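Local coordinates for protein bifunctional endo-1,4-beta-xylanase A (Neocallimastix patriciarum, PDB 2VG9) that hydrolyses internal beta-1,4 bonds of xylan, as expected of a glycoside hydrolase family 11 endo-xylanase with a beta jelly-roll fold, at residues V5-N10 with G27-M32; T39-W44 with V206-L211; G58-S63 with N190-A195; Y81-S86 with D117-V122; T131-Q136 with S169-V174. All coordinates share one frame; numbering follows the deposited sequence.

The five contacts tie together the strands and sheets of the jelly roll. Interactions 1 and 2 are neighbours in one six-stranded sheet, their centres about 16 Å apart, and Ser31 OG meets Glu43 OE1 at 2.6 Å, a probable hydrogen bond. Interaction 2 passes to interaction 4 through Val206 N and Lys82 O, 2.9 Å apart and probably bonded. Interaction 4 carries the cadmium ion at the surface, about 11 Å from the Trp44 side chain of interaction 2. Interaction 3 belongs to the second sheet. It touches interaction 5 where Val194 CG1 lies 4.1 Å from Val174 CG2. Interactions 1 and 5 lie farthest apart, about 33 Å between centres.

Interaction 1 of 5, residues V5-N10 with G27-M32; sequences VGNGQN and GGEGSM
Val5 and Gly30 make one antiparallel hydrogen-bonded pair, their CA atoms 5.3 Å apart, where strand 2-5 ends against strand 29-34 at the border of the six-stranded jelly-roll sheet. Two backbone bonds close the pair. Val5 N gives a nearly straight bond to Gly30 O (2.8 Å, 171° at the hydrogen). Gly30 N returns a more bent one to Val5 O at 3.0 Å. In both, the donor stands above the carbonyl plane. Beyond Val5 the chain turns out of the sheet in a loop tied by Gly6 N to Gln9 O. Gly6 CA makes a CA-H...O contact with Gly28 O at 3.3 Å. A side chain on Gly6 would run into Gly28 O and Glu29 CA. Val5 CG2 sits between its own backbone N and carbonyl carbon and lies against Gly30, 3.7 Å from Gly30 O. The Val5 side chain also packs on Ile23, Thr25 and Phe53. The bent Glu29 chain brings OE1 to 3.5 Å from Asn7 ND2, while OE2 bonds Asn45 ND2. At the far end of the loop one water takes a bond from Gly27 N at 3.0 Å and gives a weak one to Asn10 OD1 at 2.8 Å.

Interaction 2 of 5, residues T39-W44 with V206-L211; sequences TFKAEW and VADVTL
Val209, Val206 and Phe40 lose the most surface where strand 40-44 runs antiparallel to strand 206-211. Val209 and Phe40 are a hydrogen-bonded pair. Val209 N reaches Phe40 O at 2.8 Å, nearly along the C=O axis, and Phe40 N meets a lone pair of Val209 O at 3.2 Å. Their side chains lie side by side. Phe40 CG takes the crowded position between N and carbonyl carbon (chi1 67°), and this lays the ring beside its partner. Val209 CG2, anti to its carbonyl carbon, then sits over one ring face toward the rim, 3.9 Å from Phe40 CZ, a CH-pi contact. Val206 has two neighbours. Its CG1 rests on Glu43 CB at 3.8 Å, and its backbone N lies over one face of the Trp44 indole, 3.6 Å from CZ3. Trp44 NE1 bonds Ser203 OG and its ring stacks on Phe53. An alanine in place of Trp44 takes away the indole, with its stack and NE1 bond, and would probably leave the backbone at Val206 less well covered. Phe40, Ala42, Ala207 and Val209 share the face turned to strands 52-60 and 190-200, the inward face of a two-sheet jelly-roll sandwich.

Interaction 3 of 5, residues G58-S63 with N190-A195; sequences GLDFGS and NLYEVA
Phe61 CG stands anti to its carbonyl carbon (chi1 -77°) and Leu191 CG anti to its backbone N (chi1 -175°), so the two side chains lie side by side, pointing the same way. Leu191 CD2 is thereby set over the centre of one Phe61 face, 3.6 Å from the ring centroid and 13° off its normal, a CH-pi contact. Val194 CG2 reaches Phe61 CE2 obliquely at 3.6 Å. An alanine at Phe61 removes the ring that Leu191 CD2 and Val194 CG2 share, and would probably loosen the packing here. The backbones pair antiparallel: Leu59 N bonds Val194 O at 2.8 Å, and Val194 N returns a bond to Leu59 O. A side chain on Gly58 would strike Val194 O and Ala195 CA. Beyond the paired strands, Phe61 N bonds Tyr192 O at 2.9 Å. Asp60 forms an Asx turn, its OD1 taking Gly62 N from above the carboxylate plane at 3.1 Å. The same OD1 lies 2.9 Å from Tyr192 O; both are acceptors, so no bond joins them. Ser63 OG meets the Tyr192 ring at its edge. In the second, larger sheet of the GH11 jelly roll, strand 52-60 lies between strands 19-26 and 190-200, while strand 89-100 flanks the other side of 190-200. Phe61 packs edge-to-face on Tyr70 and touches Thr216 of strand 203-216.

Interaction 4 of 5, residues Y81-S86 with D117-V122; sequences YKQTAS and DWVDWV. With CD (cadmium ion), chain B.
The Gln83 side chain reaches from strand 81-86 toward strand 117-119, which runs in nearly the same direction, 7° apart, without being paired to it. The first belongs to the six-stranded sheet of the jelly roll and the second pairs with strand 89-100 of the other sheet, so the side chains bridge the two sheets at the surface. CG lies anti to the backbone N and the chain is extended. CB meets Val119 CG1 at 3.8 Å. Gln83 CD lies 3.6 Å from the same Val119 CG1. OE1 turns to a bond from Ser91 OG. NE2 passes Val119 CG1 and gives a weak bond to Asp120 OD2 (2.8 Å, 121° at the hydrogen). NE2 also gives a bond to a water at 3.1 Å. That water and both carboxylate oxygens of Asp120 bind the cadmium ion: OD1 at 2.3 Å, OD2 at 2.5 Å, the water O at 2.5 Å. Ser86 OG accepts from Gly89 N and lies close to Asp120 OD2. At the start of both segments, Tyr81 turns its ring edge to the Asp117 carboxylate, CD2 3.4 Å from Asp117 OD2 and the planes 83° apart. Tyr81 OH lies beside Val119 CG2 and is hydrogen-bonded with Ser91 OG. Asp120 chelates the metal and is probably ionised. From the second shell, the Gln83 amide N-H groups probably help to place the water and, through a weak bond only, OD2.

Interaction 5 of 5, residues T131-Q136 with S169-V174; sequences TIDGAQ and SGHITV
A type I' beta turn from Ile132 to Ala135 closes the hairpin between strands 128-132 and 135-145 of the jelly roll, and its tip leans on residues 171-173, just before helix 174-182. Ile132 and Ala135 are joined twice across the turn, by Ile132 N to Ala135 O and by Ala135 N to Ile132 O, both 2.9 Å. One residue further out on each strand, Thr131 OG1 gives a bond to a lone pair of Gln136 OE1 at 2.6 Å. Asp133, at the second place of the turn, carries the contact. Its CG is anti to the carbonyl carbon, beside the backbone N (chi1 -62°), and this sends the carboxylate across to Thr173. OD2 takes the Thr173 N-H on its syn lone pair, in an almost straight bond (2.8 Å, 171° at the hydrogen). OD1 takes the hydroxyl of Thr173 OG1 at 2.5 Å, though the place of OG1 is less sure. OD2 also lies 3.4 Å from Ile172 CA. Thr173 sits at the N-cap position of the helix, but its own side chain makes no capping bond. It is also the centre of an inverse gamma turn, with a weak bond from Val174 N to Ile172 O. Beside the carboxylate, Ile132 packs on Asp176, His177 and Glu180 of the helix. One carboxylate thus holds both the N-H and the hydroxyl of a single buried residue. Two donors, with a helix start close by, would probably stabilise the ionised form of Asp133.

Interaction 1 of 5, residues V5-N10 with G27-M32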
# COMPACT_ATOMS: atom_id res chain seq x y z
N VAL A 5 13.51 4.04 -12.42
CA VAL A 5 14.32 4.28 -11.23
C VAL A 5 15.51 3.30 -11.15
O VAL A 5 15.47 2.20 -11.72
CB VAL A 5 13.47 4.28 -9.91
CG1 VAL A 5 12.46 5.44 -9.89
CG2 VAL A 5 12.78 2.90 -9.71
N GLY A 6 16.55 3.72 -10.44
CA GLY A 6 17.74 2.91 -10.25
C GLY A 6 18.81 3.10 -11.30
O GLY A 6 19.80 2.35 -11.34
N ASN A 7 18.61 4.10 -12.16
CA ASN A 7 19.53 4.40 -13.27
C ASN A 7 19.91 5.90 -13.30
O ASN A 7 20.06 6.48 -14.38
CB ASN A 7 18.93 3.96 -14.61
CG ASN A 7 18.79 2.43 -14.72
OD1 ASN A 7 19.77 1.69 -14.56
ND2 ASN A 7 17.56 1.96 -15.01
N GLY A 8 20.09 6.49 -12.12
CA GLY A 8 20.34 7.93 -11.99
C GLY A 8 19.41 8.63 -11.01
O GLY A 8 19.86 9.38 -10.14
N GLN A 9 18.11 8.39 -11.15
CA GLN A 9 17.09 8.86 -10.20
C GLN A 9 16.51 7.66 -9.48
O GLN A 9 16.11 6.70 -10.13
CB GLN A 9 15.94 9.58 -10.91
CG GLN A 9 16.35 10.67 -11.90
CD GLN A 9 17.09 11.80 -11.25
OE1 GLN A 9 18.12 12.26 -11.78
NE2 GLN A 9 16.59 12.27 -10.11
N ASN A 10 16.45 7.74 -8.15
CA ASN A 10 15.85 6.66 -7.36
C ASN A 10 14.35 6.81 -7.07
O ASN A 10 13.75 5.90 -6.50
CB ASN A 10 16.63 6.46 -6.06
CG ASN A 10 17.96 5.73 -6.28
OD1 ASN A 10 18.14 5.00 -7.28
ND2 ASN A 10 18.89 5.92 -5.36
N GLY A 27 18.63 0.60 -4.35
CA GLY A 27 19.53 -0.47 -4.74
C GLY A 27 19.06 -1.38 -5.85
O GLY A 27 19.80 -2.29 -6.24
N GLY A 28 17.83 -1.18 -6.33
CA GLY A 28 17.30 -1.96 -7.44
C GLY A 28 17.14 -1.08 -8.67
O GLY A 28 17.70 0.01 -8.74
N GLU A 29 16.35 -1.55 -9.63
CA GLU A 29 15.93 -0.78 -10.79
C GLU A 29 14.50 -1.19 -11.11
O GLU A 29 14.05 -2.28 -10.71
CB GLU A 29 16.83 -0.97 -12.05
CG GLU A 29 16.49 -2.20 -12.94
CD GLU A 29 15.41 -1.93 -14.04
OE1 GLU A 29 15.38 -0.79 -14.59
OE2 GLU A 29 14.61 -2.88 -14.36
N GLY A 30 13.80 -0.33 -11.85
CA GLY A 30 12.42 -0.62 -12.19
C GLY A 30 11.80 0.56 -12.91
O GLY A 30 12.45 1.58 -13.14
N SER A 31 10.53 0.41 -13.27
CA SER A 31 9.83 1.44 -13.97
C SER A 31 8.34 1.30 -13.74
O SER A 31 7.86 0.25 -13.31
CB SER A 31 10.17 1.39 -15.46
OG SER A 31 9.68 0.21 -16.07
N MET A 32 7.63 2.41 -13.95
CA MET A 32 6.19 2.44 -13.94
C MET A 32 5.77 3.08 -15.23
O MET A 32 6.33 4.09 -15.63
CB MET A 32 5.65 3.28 -12.76
CG MET A 32 4.11 3.46 -12.80
SD MET A 32 3.42 4.55 -11.50
CE MET A 32 4.90 4.77 -10.59
O HOH W 1 19.61 3.03 -5.87

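Interaction 2 of 5, residues T39-W44 with V206-L211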
# COMPACT_ATOMS: atom_id res chain seq x y z
N THR A 39 -4.68 3.72 -13.35
CA THR A 39 -4.05 2.46 -13.81
C THR A 39 -2.53 2.66 -14.04
O THR A 39 -2.07 3.78 -14.26
CB THR A 39 -4.76 1.87 -15.10
OG1 THR A 39 -4.57 2.75 -16.20
CG2 THR A 39 -6.25 1.64 -14.90
N PHE A 40 -1.78 1.56 -14.00
CA PHE A 40 -0.36 1.57 -14.23
C PHE A 40 0.14 0.14 -14.33
O PHE A 40 -0.52 -0.81 -13.88
CB PHE A 40 0.41 2.28 -13.09
CG PHE A 40 0.35 1.56 -11.75
CD1 PHE A 40 1.47 0.83 -11.28
CD2 PHE A 40 -0.80 1.58 -10.98
CE1 PHE A 40 1.44 0.18 -10.01
CE2 PHE A 40 -0.84 0.95 -9.72
CZ PHE A 40 0.28 0.25 -9.23
N LYS A 41 1.33 0.00 -14.90
CA LYS A 41 2.05 -1.25 -14.97
C LYS A 41 3.43 -0.93 -14.39
O LYS A 41 3.95 0.18 -14.55
CB LYS A 41 2.17 -1.65 -16.43
CG LYS A 41 2.86 -2.99 -16.71
CD LYS A 41 3.06 -3.18 -18.25
CE LYS A 41 3.46 -4.63 -18.58
NZ LYS A 41 3.42 -4.93 -20.07
N ALA A 42 4.02 -1.89 -13.68
CA ALA A 42 5.33 -1.68 -13.06
C ALA A 42 6.13 -2.96 -13.16
O ALA A 42 5.57 -4.06 -13.25
CB ALA A 42 5.18 -1.28 -11.64
N GLU A 43 7.45 -2.80 -13.14
CA GLU A 43 8.34 -3.92 -13.25
C GLU A 43 9.57 -3.56 -12.44
O GLU A 43 9.97 -2.40 -12.38
CB GLU A 43 8.65 -4.25 -14.73
CG GLU A 43 9.22 -3.12 -15.62
CD GLU A 43 10.75 -2.96 -15.53
OE1 GLU A 43 11.26 -1.83 -15.76
OE2 GLU A 43 11.44 -3.96 -15.21
N TRP A 44 10.13 -4.54 -11.75
CA TRP A 44 11.28 -4.27 -10.92
C TRP A 44 12.29 -5.40 -11.03
O TRP A 44 11.93 -6.53 -11.26
CB TRP A 44 10.87 -3.99 -9.47
CG TRP A 44 10.21 -5.12 -8.68
CD1 TRP A 44 10.81 -5.96 -7.79
CD2 TRP A 44 8.82 -5.49 -8.71
NE1 TRP A 44 9.90 -6.84 -7.27
CE2 TRP A 44 8.67 -6.59 -7.83
CE3 TRP A 44 7.70 -5.03 -9.42
CZ2 TRP A 44 7.43 -7.23 -7.63
CZ3 TRP A 44 6.46 -5.67 -9.21
CH2 TRP A 44 6.35 -6.76 -8.33
N VAL A 206 6.67 -8.20 -11.80
CA VAL A 206 5.81 -7.31 -12.58
C VAL A 206 4.42 -7.24 -11.94
O VAL A 206 3.95 -8.19 -11.33
CB VAL A 206 5.62 -7.77 -14.09
CG1 VAL A 206 6.92 -7.67 -14.89
CG2 VAL A 206 5.10 -9.23 -14.17
N ALA A 207 3.76 -6.08 -12.09
CA ALA A 207 2.39 -5.91 -11.67
C ALA A 207 1.79 -5.07 -12.76
O ALA A 207 2.23 -3.93 -12.98
CB ALA A 207 2.31 -5.15 -10.33
N ASP A 208 0.78 -5.60 -13.43
CA ASP A 208 0.12 -4.85 -14.45
C ASP A 208 -1.30 -4.58 -13.98
O ASP A 208 -2.15 -5.46 -14.05
CB ASP A 208 0.21 -5.58 -15.81
CG ASP A 208 -0.46 -4.80 -16.93
OD1 ASP A 208 -0.79 -3.59 -16.78
OD2 ASP A 208 -0.69 -5.44 -17.96
N VAL A 209 -1.52 -3.36 -13.47
CA VAL A 209 -2.84 -2.93 -12.95
C VAL A 209 -3.73 -2.30 -14.03
O VAL A 209 -3.58 -1.11 -14.38
CB VAL A 209 -2.67 -2.01 -11.68
CG1 VAL A 209 -4.04 -1.60 -11.05
CG2 VAL A 209 -1.78 -2.70 -10.64
N THR A 210 -4.67 -3.09 -14.55
CA THR A 210 -5.41 -2.69 -15.73
C THR A 210 -6.71 -2.05 -15.34
O THR A 210 -7.33 -1.37 -16.15
CB THR A 210 -5.68 -3.87 -16.65
OG1 THR A 210 -6.34 -4.91 -15.90
CG2 THR A 210 -4.38 -4.40 -17.23
N LEU A 211 -7.13 -2.25 -14.09
CA LEU A 211 -8.30 -1.56 -13.54
C LEU A 211 -7.96 -1.09 -12.16
O LEU A 211 -7.50 -1.89 -11.35
CB LEU A 211 -9.49 -2.53 -13.43
CG LEU A 211 -10.93 -2.08 -13.21
CD1 LEU A 211 -11.85 -3.36 -13.28
CD2 LEU A 211 -11.19 -1.34 -11.91

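Interaction 3 of 5, residues G58-S63 with N190-A195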
# COMPACT_ATOMS: atom_id res chain seq x y z
N GLY A 58 -2.75 6.25 -6.28
CA GLY A 58 -3.92 6.35 -5.39
C GLY A 58 -4.58 7.70 -5.34
O GLY A 58 -4.24 8.61 -6.10
N LEU A 59 -5.52 7.84 -4.40
CA LEU A 59 -6.34 9.02 -4.28
C LEU A 59 -5.89 9.70 -3.00
O LEU A 59 -5.92 9.07 -1.93
CB LEU A 59 -7.84 8.64 -4.21
CG LEU A 59 -8.81 9.83 -4.22
CD1 LEU A 59 -8.59 10.68 -5.48
CD2 LEU A 59 -10.27 9.34 -4.18
N ASP A 60 -5.43 10.96 -3.10
CA ASP A 60 -5.05 11.75 -1.89
C ASP A 60 -6.31 12.28 -1.26
O ASP A 60 -7.23 12.74 -1.97
CB ASP A 60 -4.09 12.91 -2.21
CG ASP A 60 -3.95 13.95 -1.01
OD1 ASP A 60 -3.31 13.67 0.06
OD2 ASP A 60 -4.46 15.09 -1.16
N PHE A 61 -6.38 12.19 0.07
CA PHE A 61 -7.54 12.72 0.80
C PHE A 61 -7.24 14.04 1.55
O PHE A 61 -8.13 14.63 2.18
CB PHE A 61 -8.11 11.66 1.74
CG PHE A 61 -8.93 10.59 1.05
CD1 PHE A 61 -10.32 10.54 1.22
CD2 PHE A 61 -8.32 9.61 0.23
CE1 PHE A 61 -11.12 9.52 0.61
CE2 PHE A 61 -9.09 8.61 -0.41
CZ PHE A 61 -10.49 8.55 -0.21
N GLY A 62 -5.99 14.48 1.50
CA GLY A 62 -5.60 15.78 2.08
C GLY A 62 -5.43 15.81 3.59
O GLY A 62 -5.22 16.89 4.16
N SER A 63 -5.51 14.64 4.25
CA SER A 63 -5.39 14.56 5.72
C SER A 63 -6.38 15.51 6.43
O SER A 63 -6.02 16.26 7.36
CB SER A 63 -3.96 14.85 6.17
OG SER A 63 -3.02 13.95 5.60
N ASN A 190 -6.09 11.26 10.60
CA ASN A 190 -6.75 11.82 9.40
C ASN A 190 -6.29 11.07 8.14
O ASN A 190 -5.11 10.77 8.01
CB ASN A 190 -6.44 13.30 9.26
CG ASN A 190 -7.06 14.16 10.37
OD1 ASN A 190 -8.15 13.87 10.88
ND2 ASN A 190 -6.37 15.24 10.73
N LEU A 191 -7.20 10.81 7.22
CA LEU A 191 -6.83 10.01 6.05
C LEU A 191 -5.91 10.76 5.06
O LEU A 191 -6.30 11.75 4.47
CB LEU A 191 -8.08 9.46 5.37
CG LEU A 191 -7.85 8.50 4.19
CD1 LEU A 191 -7.01 7.21 4.63
CD2 LEU A 191 -9.24 8.14 3.66
N TYR A 192 -4.69 10.27 4.90
CA TYR A 192 -3.74 10.83 3.98
C TYR A 192 -4.03 10.46 2.51
O TYR A 192 -4.08 11.33 1.66
CB TYR A 192 -2.33 10.39 4.39
CG TYR A 192 -1.19 10.84 3.50
CD1 TYR A 192 -0.83 12.19 3.45
CD2 TYR A 192 -0.45 9.93 2.74
CE1 TYR A 192 0.22 12.65 2.65
CE2 TYR A 192 0.63 10.38 1.92
CZ TYR A 192 0.95 11.74 1.90
OH TYR A 192 1.98 12.26 1.12
N GLU A 193 -4.17 9.16 2.23
CA GLU A 193 -4.40 8.65 0.86
C GLU A 193 -4.88 7.20 0.93
O GLU A 193 -4.80 6.56 1.99
CB GLU A 193 -3.09 8.62 0.08
CG GLU A 193 -2.16 7.49 0.60
CD GLU A 193 -0.78 7.51 -0.02
OE1 GLU A 193 -0.65 7.84 -1.22
OE2 GLU A 193 0.19 7.19 0.69
N VAL A 194 -5.39 6.71 -0.20
CA VAL A 194 -5.77 5.32 -0.37
C VAL A 194 -5.19 4.95 -1.72
O VAL A 194 -5.57 5.50 -2.78
CB VAL A 194 -7.31 5.08 -0.34
CG1 VAL A 194 -7.65 3.60 -0.63
CG2 VAL A 194 -7.93 5.49 1.03
N ALA A 195 -4.25 4.01 -1.69
CA ALA A 195 -3.50 3.68 -2.87
C ALA A 195 -3.45 2.20 -3.07
O ALA A 195 -3.60 1.45 -2.11
CB ALA A 195 -2.04 4.27 -2.78

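Interaction 4 of 5, residues Y81-S86 with D117-V122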
# COMPACT_ATOMS: atom_id res chain seq x y z
N TYR A 81 0.05 -10.07 -11.48
CA TYR A 81 1.13 -9.78 -10.56
C TYR A 81 1.92 -11.08 -10.39
O TYR A 81 1.33 -12.13 -10.17
CB TYR A 81 0.55 -9.27 -9.23
CG TYR A 81 1.39 -9.48 -8.01
CD1 TYR A 81 2.66 -8.92 -7.88
CD2 TYR A 81 0.89 -10.22 -6.95
CE1 TYR A 81 3.41 -9.10 -6.71
CE2 TYR A 81 1.62 -10.41 -5.78
CZ TYR A 81 2.88 -9.87 -5.67
OH TYR A 81 3.58 -10.08 -4.52
N LYS A 82 3.23 -10.98 -10.55
CA LYS A 82 4.10 -12.14 -10.59
C LYS A 82 5.45 -11.71 -9.98
O LYS A 82 5.95 -10.62 -10.29
CB LYS A 82 4.28 -12.55 -12.06
CG LYS A 82 5.08 -13.81 -12.34
CD LYS A 82 4.87 -14.30 -13.81
CE LYS A 82 3.44 -14.96 -14.04
NZ LYS A 82 3.21 -15.63 -15.44
N GLN A 83 6.03 -12.56 -9.14
CA GLN A 83 7.40 -12.42 -8.72
C GLN A 83 8.27 -13.38 -9.56
O GLN A 83 8.00 -14.59 -9.65
CB GLN A 83 7.54 -12.67 -7.22
CG GLN A 83 8.89 -12.35 -6.67
CD GLN A 83 8.93 -12.44 -5.18
OE1 GLN A 83 8.58 -11.48 -4.48
NE2 GLN A 83 9.36 -13.59 -4.68
N THR A 84 9.32 -12.86 -10.17
CA THR A 84 10.10 -13.71 -11.09
C THR A 84 11.50 -14.10 -10.60
O THR A 84 12.14 -15.05 -11.14
CB THR A 84 10.19 -13.06 -12.47
OG1 THR A 84 10.85 -11.80 -12.33
CG2 THR A 84 8.83 -12.86 -13.06
N ALA A 85 11.98 -13.39 -9.58
CA ALA A 85 13.23 -13.74 -8.90
C ALA A 85 13.09 -13.42 -7.42
O ALA A 85 12.38 -12.51 -7.02
CB ALA A 85 14.45 -12.99 -9.51
N SER A 86 13.80 -14.17 -6.59
CA SER A 86 13.78 -13.92 -5.16
C SER A 86 15.13 -14.26 -4.55
O SER A 86 15.51 -15.42 -4.48
CB SER A 86 12.64 -14.69 -4.48
OG SER A 86 12.58 -14.37 -3.10
N ASP A 117 -2.37 -9.92 -2.03
CA ASP A 117 -1.52 -10.97 -2.57
C ASP A 117 -0.09 -10.62 -2.18
O ASP A 117 0.23 -9.43 -1.88
CB ASP A 117 -1.68 -11.05 -4.11
CG ASP A 117 -1.24 -12.41 -4.70
OD1 ASP A 117 -0.73 -13.28 -3.99
OD2 ASP A 117 -1.39 -12.59 -5.92
N TRP A 118 0.74 -11.66 -2.05
CA TRP A 118 2.13 -11.53 -1.65
C TRP A 118 2.87 -12.78 -2.11
O TRP A 118 2.26 -13.84 -2.37
CB TRP A 118 2.31 -11.39 -0.12
CG TRP A 118 1.62 -12.49 0.68
CD1 TRP A 118 0.34 -12.48 1.16
CD2 TRP A 118 2.18 -13.77 1.05
NE1 TRP A 118 0.06 -13.66 1.82
CE2 TRP A 118 1.18 -14.47 1.77
CE3 TRP A 118 3.43 -14.39 0.84
CZ2 TRP A 118 1.39 -15.78 2.29
CZ3 TRP A 118 3.64 -15.71 1.35
CH2 TRP A 118 2.60 -16.38 2.06
N VAL A 119 4.19 -12.68 -2.19
CA VAL A 119 4.99 -13.82 -2.57
C VAL A 119 6.13 -14.02 -1.58
O VAL A 119 6.79 -13.04 -1.19
CB VAL A 119 5.52 -13.71 -4.02
CG1 VAL A 119 6.42 -14.95 -4.38
CG2 VAL A 119 4.33 -13.57 -5.02
N ASP A 120 6.27 -15.28 -1.12
CA ASP A 120 7.36 -15.79 -0.25
C ASP A 120 7.28 -15.38 1.21
O ASP A 120 7.64 -16.14 2.11
CB ASP A 120 8.76 -15.43 -0.79
CG ASP A 120 9.11 -16.17 -2.05
OD1 ASP A 120 8.60 -17.27 -2.31
OD2 ASP A 120 9.91 -15.64 -2.83
N TRP A 121 6.83 -14.16 1.46
CA TRP A 121 6.79 -13.64 2.84
C TRP A 121 5.84 -12.48 2.94
O TRP A 121 5.75 -11.64 2.03
CB TRP A 121 8.19 -13.17 3.28
CG TRP A 121 8.28 -12.68 4.71
CD1 TRP A 121 8.53 -13.44 5.83
CD2 TRP A 121 8.16 -11.33 5.17
NE1 TRP A 121 8.56 -12.64 6.95
CE2 TRP A 121 8.33 -11.34 6.57
CE3 TRP A 121 7.92 -10.10 4.52
CZ2 TRP A 121 8.27 -10.18 7.34
CZ3 TRP A 121 7.85 -8.95 5.29
CH2 TRP A 121 8.02 -9.00 6.68
N VAL A 122 5.14 -12.42 4.07
CA VAL A 122 4.23 -11.30 4.38
C VAL A 122 4.42 -11.07 5.88
O VAL A 122 4.77 -12.01 6.59
CB VAL A 122 2.76 -11.70 4.00
CG1 VAL A 122 2.24 -12.83 4.91
CG2 VAL A 122 1.80 -10.50 4.04
CD CD B . 9.59 -17.59 -4.33
O HOH W 2 9.78 -16.16 -6.31

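Interaction 5 of 5, residues T131-Q136 with S169-V174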
# COMPACT_ATOMS: atom_id res chain seq x y z
N THR A 131 -14.18 -10.92 8.98
CA THR A 131 -14.79 -11.15 7.68
C THR A 131 -15.11 -9.80 7.05
O THR A 131 -15.88 -9.04 7.63
CB THR A 131 -16.12 -12.01 7.81
OG1 THR A 131 -15.81 -13.27 8.43
CG2 THR A 131 -16.74 -12.29 6.44
N ILE A 132 -14.53 -9.51 5.89
CA ILE A 132 -14.76 -8.26 5.17
C ILE A 132 -14.96 -8.62 3.68
O ILE A 132 -14.23 -9.43 3.14
CB ILE A 132 -13.59 -7.20 5.34
CG1 ILE A 132 -13.47 -6.76 6.82
CG2 ILE A 132 -13.82 -5.99 4.46
CD1 ILE A 132 -12.11 -6.13 7.25
N ASP A 133 -15.96 -8.02 3.03
CA ASP A 133 -16.26 -8.36 1.64
C ASP A 133 -16.42 -9.88 1.42
O ASP A 133 -16.04 -10.42 0.37
CB ASP A 133 -15.20 -7.75 0.68
CG ASP A 133 -15.17 -6.23 0.73
OD1 ASP A 133 -16.26 -5.62 0.67
OD2 ASP A 133 -14.08 -5.65 0.86
N GLY A 134 -16.95 -10.57 2.43
CA GLY A 134 -17.23 -11.98 2.37
C GLY A 134 -16.00 -12.86 2.48
O GLY A 134 -16.06 -14.07 2.19
N ALA A 135 -14.87 -12.24 2.85
CA ALA A 135 -13.59 -12.94 2.85
C ALA A 135 -12.89 -12.77 4.19
O ALA A 135 -13.11 -11.78 4.91
CB ALA A 135 -12.69 -12.41 1.73
N GLN A 136 -12.02 -13.74 4.49
CA GLN A 136 -11.24 -13.75 5.72
C GLN A 136 -9.95 -12.93 5.60
O GLN A 136 -9.18 -13.09 4.63
CB GLN A 136 -10.90 -15.20 6.13
CG GLN A 136 -12.14 -16.05 6.46
CD GLN A 136 -13.12 -15.36 7.47
OE1 GLN A 136 -14.22 -14.90 7.09
NE2 GLN A 136 -12.70 -15.25 8.73
N SER A 169 -7.58 -9.48 -8.22
CA SER A 169 -8.66 -8.56 -8.63
C SER A 169 -9.84 -8.62 -7.68
O SER A 169 -10.08 -9.65 -7.02
CB SER A 169 -9.13 -8.85 -10.07
OG SER A 169 -9.75 -10.11 -10.14
N GLY A 170 -10.60 -7.53 -7.62
CA GLY A 170 -11.83 -7.57 -6.88
C GLY A 170 -12.21 -6.24 -6.26
O GLY A 170 -11.59 -5.24 -6.54
N HIS A 171 -13.25 -6.27 -5.43
CA HIS A 171 -13.73 -5.09 -4.72
C HIS A 171 -13.23 -5.10 -3.27
O HIS A 171 -13.28 -6.14 -2.61
CB HIS A 171 -15.25 -5.09 -4.68
CG HIS A 171 -15.80 -3.98 -3.85
ND1 HIS A 171 -16.11 -4.13 -2.51
CD2 HIS A 171 -16.00 -2.67 -4.14
CE1 HIS A 171 -16.53 -2.97 -2.03
NE2 HIS A 171 -16.46 -2.07 -3.00
N ILE A 172 -12.73 -3.96 -2.80
CA ILE A 172 -12.38 -3.79 -1.39
C ILE A 172 -13.17 -2.62 -0.80
O ILE A 172 -13.09 -1.48 -1.29
CB ILE A 172 -10.85 -3.54 -1.19
CG1 ILE A 172 -10.02 -4.71 -1.80
CG2 ILE A 172 -10.51 -3.21 0.32
CD1 ILE A 172 -8.55 -4.42 -1.94
N THR A 173 -13.93 -2.91 0.24
CA THR A 173 -14.55 -1.88 1.06
C THR A 173 -13.53 -1.40 2.09
O THR A 173 -13.52 -1.83 3.26
CB THR A 173 -15.85 -2.36 1.73
OG1 THR A 173 -16.62 -3.12 0.77
CG2 THR A 173 -16.66 -1.15 2.29
N VAL A 174 -12.67 -0.49 1.62
CA VAL A 174 -11.58 0.06 2.41
C VAL A 174 -12.12 0.60 3.76
O VAL A 174 -11.50 0.37 4.81
CB VAL A 174 -10.85 1.17 1.60
CG1 VAL A 174 -9.83 1.90 2.46
CG2 VAL A 174 -10.16 0.56 0.33